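Local coordinates for ABC transporter substrate-binding protein (Rhizobium radiobacter, PDB 6TFX) that binds the opine mannopinic acid as the periplasmic solute-binding component of an ABC importer in the plant pathogen Agrobacterium, at residues A23-D28 and A369-I374; E13-L18 and R29-Y34. All blocks are in the same frame, centred on the assembly; numbering follows the deposited sequence.

Both contacts are buried and both use helix 26-35. Interaction 1 takes its N-terminal first turn, 26-28, with the residues just before it, and sets them against helix 367-374, 341 residues on in the chain, with bound mannopinic acid between them; interaction 2 joins the following residues, 29-34, to the loop 13-18 just upstream. Their chemistry differs accordingly. Residues 23-28 and 369-374 bury 110 Å² directly and are bridged by hydrogen bonds to one carboxylate of the ligand, whereas 13-18 and 29-34 bury 170 Å², mostly through aliphatic side chains, with no hydrogen bond across. The two are tied directly: Thr24 O lies 2.8 Å from Arg29 NE, and Asp28 OD2 lies 2.9 Å from Thr17 N.

Interaction 1: residues A23-D28 and A369-I374; sequences ATTTSD and AWHQMI. With N72 ((2~{R})-2-[[(3~{R},4~{R},5~{S})-3,4,5,6-tetrakis(oxidanyl)-2-oxidanylidene-hexyl]amino]pentanedioic acid), chain C.
Direct contact between the segments is apolar and small: the methyl CG2 of Thr25 lies 3.6 Å from CD2 of His371, and CG2 of Thr24 approaches CE1 of the same ring at 4.1 Å. Both methyls come in obliquely to the imidazole. On one ring face, CZ3 of Trp370 sits 3.7 Å above the plane, displaced toward the rim.

The polar link runs through mannopinic acid, whose alpha-carboxylate (O and OXT) is shared by the two segments. His371 NE2 donates to ligand O over 2.8 Å, and the acceptor lies at the ring edge in the imidazole plane, although the bond is bent to 142° at the hydrogen. From the other segment the backbone N of Thr26 donates to ligand OXT at 3.0 Å with an angle of 154°; this amide belongs to the helix N-terminus, where the helix dipole would be expected to stabilise negative charge. Ring rotation is further constrained by Arg375, bonded to ND1, and by the edge-to-face neighbour His367.

This is the binding cleft of a family 5 solute-binding protein, consistent with two lobes gripping the ligand from both sides. Tyr384, Asn251, Glu249, His367, Arg388 and Arg284 supply further hydrogen bonds to the opine.

A capping bond holds the first turn of the helix. Thr25 is the N-cap of helix 26-35: with OG1 between its backbone N and carbonyl carbon (chi1 68°), it accepts from Asp28 N at 3.2 Å, while CG2 is turned to the histidine.

Interaction 2: residues E13-L18 and R29-Y34; sequences EDVTTL and RTLVSY. With N72 ((2~{R})-2-[[(3~{R},4~{R},5~{S})-3,4,5,6-tetrakis(oxidanyl)-2-oxidanylidene-hexyl]amino]pentanedioic acid), chain C.
Leu18 and Leu31 carry the greatest part of this contact, and Val32 comes next. CD2 of Leu18 lies 3.7 Å from CB of Leu31 and also reaches the CD1 branch of that residue at 4.0 Å. Although the CB of Leu18 is not aimed at the helix, with CD1 anti to CA (chi2 177°) the other branch, CD2, turns to it, and the two leucine side chains pass at a slant.

The same CD1 of Leu31 meets CG2 of Val15 at 4.1 Å, with the side chains crossing at about a right angle, so one methyl serves two residues of the loop. Val181 and Leu183 of strand 180-185 and Tyr201 of strand 198-203 also touch Leu31.

Val32 packs against the backbone: its CG2 is 3.9 Å from the carbonyl O of Leu18, an oxygen that accepts a hydrogen bond from Tyr36.

Arg29 starts away from the loop, and its extended chain reaches the ligand's side-chain carboxylate, where NH2 (3.0 Å) and NE (3.2 Å) both bond OE1 weakly; NE also bonds Thr24 O. Asp28 accepts from Thr16 N and Thr17 N, but no hydrogen bond crosses between 13-18 and 29-34, which implies apolar packing there.

Interaction 1: residues A23-D28 and A369-I374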
ATOM      1  N   ALA A  23      -4.109   0.217  -9.287  1.00 15.70           N
ATOM      2  CA  ALA A  23      -3.645  -0.953  -8.544  1.00 16.10           C
ATOM      3  C   ALA A  23      -3.441  -0.594  -7.073  1.00 18.46           C
ATOM      4  O   ALA A  23      -2.668   0.317  -6.762  1.00 18.73           O
ATOM      5  CB  ALA A  23      -2.364  -1.492  -9.167  1.00 16.42           C
ATOM      6  N   THR A  24      -4.195  -1.287  -6.189  1.00 16.21           N
ATOM      7  CA  THR A  24      -4.241  -1.000  -4.751  1.00 15.26           C
ATOM      8  C   THR A  24      -3.902  -2.191  -3.869  1.00 16.85           C
ATOM      9  O   THR A  24      -3.220  -2.016  -2.861  1.00 17.87           O
ATOM     10  CB  THR A  24      -5.637  -0.457  -4.421  1.00 22.64           C
ATOM     11  OG1 THR A  24      -5.875   0.722  -5.203  1.00 18.71           O
ATOM     12  CG2 THR A  24      -5.824  -0.150  -2.937  1.00 23.50           C
ATOM     13  N   THR A  25      -4.380  -3.405  -4.233  1.00 15.63           N
ATOM     14  CA  THR A  25      -4.058  -4.561  -3.395  1.00 16.07           C
ATOM     15  C   THR A  25      -2.548  -4.814  -3.466  1.00 17.15           C
ATOM     16  O   THR A  25      -1.904  -4.468  -4.472  1.00 16.25           O
ATOM     17  CB  THR A  25      -4.824  -5.800  -3.857  1.00 21.40           C
ATOM     18  OG1 THR A  25      -4.332  -6.182  -5.133  1.00 20.84           O
ATOM     19  CG2 THR A  25      -6.358  -5.574  -3.913  1.00 17.78           C
ATOM     20  N   THR A  26      -1.984  -5.456  -2.432  1.00 14.86           N
ATOM     21  CA  THR A  26      -0.540  -5.742  -2.480  1.00 13.91           C
ATOM     22  C   THR A  26      -0.200  -6.541  -3.756  1.00 16.59           C
ATOM     23  O   THR A  26       0.814  -6.249  -4.412  1.00 16.18           O
ATOM     24  CB  THR A  26      -0.126  -6.550  -1.247  1.00 19.55           C
ATOM     25  OG1 THR A  26      -0.226  -5.687  -0.120  1.00 17.71           O
ATOM     26  CG2 THR A  26       1.318  -7.045  -1.340  1.00 20.76           C
ATOM     27  N   SER A  27      -1.033  -7.538  -4.108  1.00 14.99           N
ATOM     28  CA  SER A  27      -0.719  -8.366  -5.275  1.00 14.71           C
ATOM     29  C   SER A  27      -0.683  -7.550  -6.573  1.00 17.26           C
ATOM     30  O   SER A  27       0.248  -7.696  -7.366  1.00 18.09           O
ATOM     31  CB  SER A  27      -1.694  -9.523  -5.404  1.00 19.18           C
ATOM     32  OG  SER A  27      -1.254 -10.354  -6.468  1.00 22.76           O
ATOM     33  N   ASP A  28      -1.681  -6.683  -6.786  1.00 15.96           N
ATOM     34  CA  ASP A  28      -1.683  -5.870  -8.020  1.00 15.07           C
ATOM     35  C   ASP A  28      -0.506  -4.884  -7.988  1.00 16.76           C
ATOM     36  O   ASP A  28       0.174  -4.713  -9.000  1.00 18.22           O
ATOM     37  CB  ASP A  28      -3.010  -5.121  -8.181  1.00 16.74           C
ATOM     38  CG  ASP A  28      -4.206  -5.948  -8.649  1.00 26.36           C
ATOM     39  OD1 ASP A  28      -4.015  -7.146  -9.030  1.00 26.29           O
ATOM     40  OD2 ASP A  28      -5.332  -5.403  -8.655  1.00 24.57           O
ATOM     41  N   ALA A 369     -12.817  -7.901  -4.146  1.00 16.40           N
ATOM     42  CA  ALA A 369     -14.248  -7.560  -4.078  1.00 16.44           C
ATOM     43  C   ALA A 369     -14.528  -6.745  -2.810  1.00 18.37           C
ATOM     44  O   ALA A 369     -15.363  -5.834  -2.825  1.00 19.14           O
ATOM     45  CB  ALA A 369     -15.088  -8.830  -4.061  1.00 18.00           C
ATOM     46  N   TRP A 370     -13.865  -7.122  -1.683  1.00 15.22           N
ATOM     47  CA  TRP A 370     -14.014  -6.421  -0.408  1.00 15.23           C
ATOM     48  C   TRP A 370     -13.529  -4.959  -0.579  1.00 16.76           C
ATOM     49  O   TRP A 370     -14.225  -4.044  -0.140  1.00 16.81           O
ATOM     50  CB  TRP A 370     -13.200  -7.149   0.656  1.00 16.09           C
ATOM     51  CG  TRP A 370     -13.036  -6.399   1.944  1.00 16.08           C
ATOM     52  CD1 TRP A 370     -13.944  -6.282   2.962  1.00 18.83           C
ATOM     53  CD2 TRP A 370     -11.872  -5.678   2.352  1.00 14.56           C
ATOM     54  NE1 TRP A 370     -13.401  -5.550   3.997  1.00 16.88           N
ATOM     55  CE2 TRP A 370     -12.122  -5.178   3.655  1.00 17.18           C
ATOM     56  CE3 TRP A 370     -10.622  -5.434   1.754  1.00 15.19           C
ATOM     57  CZ2 TRP A 370     -11.170  -4.426   4.367  1.00 16.02           C
ATOM     58  CZ3 TRP A 370      -9.660  -4.746   2.474  1.00 15.72           C
ATOM     59  CH2 TRP A 370      -9.947  -4.215   3.754  1.00 15.70           C
ATOM     60  N   HIS A 371     -12.381  -4.749  -1.260  1.00 15.83           N
ATOM     61  CA  HIS A 371     -11.869  -3.397  -1.537  1.00 14.60           C
ATOM     62  C   HIS A 371     -12.922  -2.559  -2.267  1.00 16.98           C
ATOM     63  O   HIS A 371     -13.036  -1.374  -2.009  1.00 17.77           O
ATOM     64  CB  HIS A 371     -10.592  -3.462  -2.408  1.00 15.41           C
ATOM     65  CG  HIS A 371      -9.343  -3.494  -1.603  1.00 16.60           C
ATOM     66  ND1 HIS A 371      -8.791  -2.330  -1.093  1.00 16.62           N
ATOM     67  CD2 HIS A 371      -8.584  -4.546  -1.210  1.00 17.06           C
ATOM     68  CE1 HIS A 371      -7.705  -2.705  -0.419  1.00 16.02           C
ATOM     69  NE2 HIS A 371      -7.539  -4.021  -0.459  1.00 14.89           N
ATOM     70  N   GLN A 372     -13.672  -3.173  -3.190  1.00 15.89           N
ATOM     71  CA  GLN A 372     -14.718  -2.447  -3.922  1.00 16.18           C
ATOM     72  C   GLN A 372     -15.898  -2.148  -2.980  1.00 18.22           C
ATOM     73  O   GLN A 372     -16.434  -1.048  -3.007  1.00 18.74           O
ATOM     74  CB  GLN A 372     -15.188  -3.307  -5.103  1.00 17.93           C
ATOM     75  CG  GLN A 372     -16.126  -2.578  -6.048  1.00 33.97           C
ATOM     76  CD  GLN A 372     -16.541  -3.474  -7.183  1.00 55.58           C
ATOM     77  OE1 GLN A 372     -17.558  -4.161  -7.104  1.00 53.66           O
ATOM     78  NE2 GLN A 372     -15.767  -3.490  -8.264  1.00 43.88           N
ATOM     79  N   MET A 373     -16.306  -3.137  -2.156  1.00 15.69           N
ATOM     80  CA  MET A 373     -17.442  -2.980  -1.240  1.00 15.22           C
ATOM     81  C   MET A 373     -17.222  -1.899  -0.215  1.00 16.32           C
ATOM     82  O   MET A 373     -18.097  -1.066  -0.014  1.00 18.45           O
ATOM     83  CB  MET A 373     -17.777  -4.291  -0.533  1.00 18.61           C
ATOM     84  CG  MET A 373     -18.377  -5.309  -1.458  1.00 24.04           C
ATOM     85  SD  MET A 373     -18.894  -6.763  -0.500  1.00 29.73           S
ATOM     86  CE  MET A 373     -20.289  -6.153   0.341  1.00 27.11           C
ATOM     87  N   ILE A 374     -16.043  -1.864   0.413  1.00 14.19           N
ATOM     88  CA  ILE A 374     -15.819  -0.840   1.450  1.00 13.74           C
ATOM     89  C   ILE A 374     -15.818   0.564   0.871  1.00 17.57           C
ATOM     90  O   ILE A 374     -16.172   1.512   1.567  1.00 17.22           O
ATOM     91  CB  ILE A 374     -14.551  -1.160   2.262  1.00 15.26           C
ATOM     92  CG1 ILE A 374     -13.297  -1.162   1.351  1.00 14.66           C
ATOM     93  CG2 ILE A 374     -14.730  -2.517   2.991  1.00 17.09           C
ATOM     94  CD1 ILE A 374     -11.997  -1.486   2.129  1.00 15.17           C
TER
HETATM   95  OAB N72 C 601      -2.437  -9.173   9.242  1.00 21.50           O
HETATM   96  CAF N72 C 601      -2.668  -7.905   8.596  1.00 20.18           C
HETATM   97  CAG N72 C 601      -2.818  -7.918   7.038  1.00 24.02           C
HETATM   98  OAC N72 C 601      -2.370  -9.097   6.450  1.00 19.48           O
HETATM   99  CAH N72 C 601      -2.409  -6.574   6.432  1.00 18.82           C
HETATM  100  OAM N72 C 601      -1.694  -5.640   7.147  1.00 15.25           O
HETATM  101  CAI N72 C 601      -1.688  -6.186   5.156  1.00 24.60           C
HETATM  102  OAD N72 C 601      -0.759  -7.181   4.787  1.00 17.85           O
HETATM  103  CAJ N72 C 601      -2.634  -5.666   4.101  1.00 17.64           C
HETATM  104  OAE N72 C 601      -3.727  -5.170   4.477  1.00 16.87           O
HETATM  105  CAK N72 C 601      -2.277  -5.803   2.594  1.00 16.54           C
HETATM  106  N   N72 C 601      -2.001  -4.515   2.004  1.00 16.42           N
HETATM  107  CA  N72 C 601      -2.820  -3.960   0.993  1.00 24.14           C
HETATM  108  C   N72 C 601      -4.163  -4.582   0.732  1.00 18.56           C
HETATM  109  O   N72 C 601      -5.350  -4.347   1.194  1.00 16.41           O
HETATM  110  CB  N72 C 601      -2.797  -2.432   1.092  1.00 20.82           C
HETATM  111  CG  N72 C 601      -3.956  -1.622   0.509  1.00 16.80           C
HETATM  112  CD  N72 C 601      -3.546  -0.219   0.053  1.00 18.84           C
HETATM  113  OE1 N72 C 601      -2.371   0.031  -0.369  1.00 17.16           O
HETATM  114  OE2 N72 C 601      -4.404   0.690   0.087  1.00 16.65           O
HETATM  115  OXT N72 C 601      -3.899  -5.418  -0.152  1.00 17.33           O

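Interaction 2: residues E13-L18 and R29-Y34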
ATOM      1  N   GLU A  13      -6.178 -14.136  -4.941  1.00 20.37           N
ATOM      2  CA  GLU A  13      -7.023 -15.027  -5.724  1.00 21.12           C
ATOM      3  C   GLU A  13      -6.960 -14.729  -7.211  1.00 24.09           C
ATOM      4  O   GLU A  13      -7.197 -15.647  -8.005  1.00 24.50           O
ATOM      5  CB  GLU A  13      -8.479 -15.017  -5.209  1.00 21.99           C
ATOM      6  CG  GLU A  13      -8.576 -15.472  -3.750  1.00 29.22           C
ATOM      7  CD  GLU A  13      -9.962 -15.787  -3.209  1.00 53.01           C
ATOM      8  OE1 GLU A  13     -10.753 -16.412  -3.954  1.00 45.76           O
ATOM      9  OE2 GLU A  13     -10.263 -15.406  -2.048  1.00 37.84           O
ATOM     10  N   ASP A  14      -6.612 -13.472  -7.611  1.00 20.89           N
ATOM     11  CA  ASP A  14      -6.566 -13.108  -9.034  1.00 20.75           C
ATOM     12  C   ASP A  14      -6.026 -11.692  -9.208  1.00 23.55           C
ATOM     13  O   ASP A  14      -5.788 -10.990  -8.225  1.00 23.15           O
ATOM     14  CB  ASP A  14      -8.007 -13.148  -9.633  1.00 22.64           C
ATOM     15  CG  ASP A  14      -8.169 -13.302 -11.151  1.00 35.52           C
ATOM     16  OD1 ASP A  14      -7.138 -13.495 -11.861  1.00 32.93           O
ATOM     17  OD2 ASP A  14      -9.323 -13.226 -11.634  1.00 46.54           O
ATOM     18  N   VAL A  15      -5.842 -11.293 -10.469  1.00 21.55           N
ATOM     19  CA  VAL A  15      -5.477  -9.940 -10.888  1.00 21.86           C
ATOM     20  C   VAL A  15      -6.781  -9.142 -10.864  1.00 24.09           C
ATOM     21  O   VAL A  15      -7.787  -9.643 -11.375  1.00 25.31           O
ATOM     22  CB  VAL A  15      -4.969  -9.952 -12.373  1.00 26.96           C
ATOM     23  CG1 VAL A  15      -4.908  -8.539 -12.974  1.00 27.11           C
ATOM     24  CG2 VAL A  15      -3.634 -10.646 -12.502  1.00 27.30           C
ATOM     25  N   THR A  16      -6.758  -7.890 -10.374  1.00 20.30           N
ATOM     26  CA  THR A  16      -7.923  -7.018 -10.493  1.00 19.46           C
ATOM     27  C   THR A  16      -7.579  -5.944 -11.512  1.00 23.28           C
ATOM     28  O   THR A  16      -8.282  -5.815 -12.507  1.00 24.10           O
ATOM     29  CB  THR A  16      -8.373  -6.453  -9.147  1.00 27.83           C
ATOM     30  OG1 THR A  16      -8.645  -7.572  -8.299  1.00 29.30           O
ATOM     31  CG2 THR A  16      -9.630  -5.585  -9.276  1.00 24.41           C
ATOM     32  N   THR A  17      -6.492  -5.185 -11.278  1.00 17.58           N
ATOM     33  CA  THR A  17      -6.110  -4.168 -12.251  1.00 16.56           C
ATOM     34  C   THR A  17      -4.619  -4.001 -12.314  1.00 20.31           C
ATOM     35  O   THR A  17      -3.964  -3.905 -11.263  1.00 20.90           O
ATOM     36  CB  THR A  17      -6.808  -2.821 -12.025  1.00 23.24           C
ATOM     37  OG1 THR A  17      -6.241  -1.849 -12.917  1.00 22.31           O
ATOM     38  CG2 THR A  17      -6.686  -2.320 -10.590  1.00 23.88           C
ATOM     39  N   LEU A  18      -4.096  -3.949 -13.542  1.00 17.10           N
ATOM     40  CA  LEU A  18      -2.678  -3.690 -13.751  1.00 16.67           C
ATOM     41  C   LEU A  18      -2.476  -2.294 -14.347  1.00 21.34           C
ATOM     42  O   LEU A  18      -1.382  -1.971 -14.816  1.00 20.31           O
ATOM     43  CB  LEU A  18      -1.966  -4.827 -14.528  1.00 17.41           C
ATOM     44  CG  LEU A  18      -2.024  -6.212 -13.838  1.00 21.24           C
ATOM     45  CD1 LEU A  18      -1.373  -7.288 -14.693  1.00 21.13           C
ATOM     46  CD2 LEU A  18      -1.407  -6.166 -12.449  1.00 22.18           C
ATOM     47  N   ARG A  29      -0.216  -4.267  -6.803  1.00 14.00           N
ATOM     48  CA  ARG A  29       0.911  -3.323  -6.720  1.00 14.37           C
ATOM     49  C   ARG A  29       2.253  -4.044  -6.981  1.00 15.76           C
ATOM     50  O   ARG A  29       3.191  -3.437  -7.522  1.00 16.33           O
ATOM     51  CB  ARG A  29       0.978  -2.656  -5.341  1.00 15.65           C
ATOM     52  CG  ARG A  29      -0.183  -1.716  -5.067  1.00 15.75           C
ATOM     53  CD  ARG A  29       0.042  -1.116  -3.702  1.00 14.42           C
ATOM     54  NE  ARG A  29      -1.039  -0.251  -3.221  1.00 16.58           N
ATOM     55  CZ  ARG A  29      -1.107   1.066  -3.398  1.00 19.29           C
ATOM     56  NH1 ARG A  29      -0.213   1.693  -4.161  1.00 17.18           N
ATOM     57  NH2 ARG A  29      -2.080   1.764  -2.838  1.00 16.82           N
ATOM     58  N   THR A  30       2.359  -5.315  -6.531  1.00 13.37           N
ATOM     59  CA  THR A  30       3.598  -6.091  -6.718  1.00 14.09           C
ATOM     60  C   THR A  30       3.824  -6.326  -8.224  1.00 16.70           C
ATOM     61  O   THR A  30       4.897  -6.042  -8.737  1.00 15.02           O
ATOM     62  CB  THR A  30       3.538  -7.420  -5.971  1.00 18.02           C
ATOM     63  OG1 THR A  30       3.351  -7.165  -4.578  1.00 16.83           O
ATOM     64  CG2 THR A  30       4.830  -8.248  -6.157  1.00 16.26           C
ATOM     65  N   LEU A  31       2.791  -6.806  -8.933  1.00 15.92           N
ATOM     66  CA  LEU A  31       2.900  -7.033 -10.371  1.00 15.62           C
ATOM     67  C   LEU A  31       3.254  -5.733 -11.088  1.00 16.41           C
ATOM     68  O   LEU A  31       4.160  -5.723 -11.912  1.00 18.15           O
ATOM     69  CB  LEU A  31       1.578  -7.604 -10.894  1.00 15.97           C
ATOM     70  CG  LEU A  31       1.357  -9.068 -10.496  1.00 19.28           C
ATOM     71  CD1 LEU A  31      -0.105  -9.507 -10.772  1.00 19.56           C
ATOM     72  CD2 LEU A  31       2.298  -9.996 -11.258  1.00 19.84           C
ATOM     73  N   VAL A  32       2.574  -4.615 -10.739  1.00 14.79           N
ATOM     74  CA  VAL A  32       2.858  -3.309 -11.338  1.00 14.84           C
ATOM     75  C   VAL A  32       4.342  -2.927 -11.163  1.00 16.67           C
ATOM     76  O   VAL A  32       4.957  -2.403 -12.097  1.00 16.65           O
ATOM     77  CB  VAL A  32       1.869  -2.283 -10.726  1.00 18.95           C
ATOM     78  CG1 VAL A  32       2.368  -0.853 -10.811  1.00 21.11           C
ATOM     79  CG2 VAL A  32       0.501  -2.437 -11.393  1.00 17.88           C
ATOM     80  N   SER A  33       4.922  -3.229  -9.975  1.00 14.90           N
ATOM     81  CA  SER A  33       6.328  -2.895  -9.713  1.00 13.25           C
ATOM     82  C   SER A  33       7.310  -3.689 -10.579  1.00 17.59           C
ATOM     83  O   SER A  33       8.493  -3.333 -10.646  1.00 17.49           O
ATOM     84  CB  SER A  33       6.674  -3.076  -8.238  1.00 16.66           C
ATOM     85  OG  SER A  33       6.875  -4.444  -7.919  1.00 17.55           O
ATOM     86  N   TYR A  34       6.839  -4.777 -11.214  1.00 15.17           N
ATOM     87  CA  TYR A  34       7.733  -5.578 -12.086  1.00 15.18           C
ATOM     88  C   TYR A  34       7.593  -5.139 -13.553  1.00 18.21           C
ATOM     89  O   TYR A  34       8.502  -5.363 -14.353  1.00 19.03           O
ATOM     90  CB  TYR A  34       7.352  -7.066 -12.017  1.00 15.97           C
ATOM     91  CG  TYR A  34       7.481  -7.726 -10.648  1.00 16.56           C
ATOM     92  CD1 TYR A  34       8.014  -7.037  -9.561  1.00 16.67           C
ATOM     93  CD2 TYR A  34       6.949  -8.990 -10.413  1.00 18.33           C
ATOM     94  CE1 TYR A  34       8.079  -7.615  -8.293  1.00 16.54           C
ATOM     95  CE2 TYR A  34       7.026  -9.587  -9.158  1.00 19.08           C
ATOM     96  CZ  TYR A  34       7.601  -8.903  -8.100  1.00 20.70           C
ATOM     97  OH  TYR A  34       7.617  -9.509  -6.856  1.00 19.37           O
TER
HETATM   98  OAB N72 C 601      -2.437  -9.173   9.242  1.00 21.50           O
HETATM   99  CAF N72 C 601      -2.668  -7.905   8.596  1.00 20.18           C
HETATM  100  CAG N72 C 601      -2.818  -7.918   7.038  1.00 24.02           C
HETATM  101  OAC N72 C 601      -2.370  -9.097   6.450  1.00 19.48           O
HETATM  102  CAH N72 C 601      -2.409  -6.574   6.432  1.00 18.82           C
HETATM  103  OAM N72 C 601      -1.694  -5.640   7.147  1.00 15.25           O
HETATM  104  CAI N72 C 601      -1.688  -6.186   5.156  1.00 24.60           C
HETATM  105  OAD N72 C 601      -0.759  -7.181   4.787  1.00 17.85           O
HETATM  106  CAJ N72 C 601      -2.634  -5.666   4.101  1.00 17.64           C
HETATM  107  OAE N72 C 601      -3.727  -5.170   4.477  1.00 16.87           O
HETATM  108  CAK N72 C 601      -2.277  -5.803   2.594  1.00 16.54           C
HETATM  109  N   N72 C 601      -2.001  -4.515   2.004  1.00 16.42           N
HETATM  110  CA  N72 C 601      -2.820  -3.960   0.993  1.00 24.14           C
HETATM  111  C   N72 C 601      -4.163  -4.582   0.732  1.00 18.56           C
HETATM  112  O   N72 C 601      -5.350  -4.347   1.194  1.00 16.41           O
HETATM  113  CB  N72 C 601      -2.797  -2.432   1.092  1.00 20.82           C
HETATM  114  CG  N72 C 601      -3.956  -1.622   0.509  1.00 16.80           C
HETATM  115  CD  N72 C 601      -3.546  -0.219   0.053  1.00 18.84           C
HETATM  116  OE1 N72 C 601      -2.371   0.031  -0.369  1.00 17.16           O
HETATM  117  OE2 N72 C 601      -4.404   0.690   0.087  1.00 16.65           O
HETATM  118  OXT N72 C 601      -3.899  -5.418  -0.152  1.00 17.33           O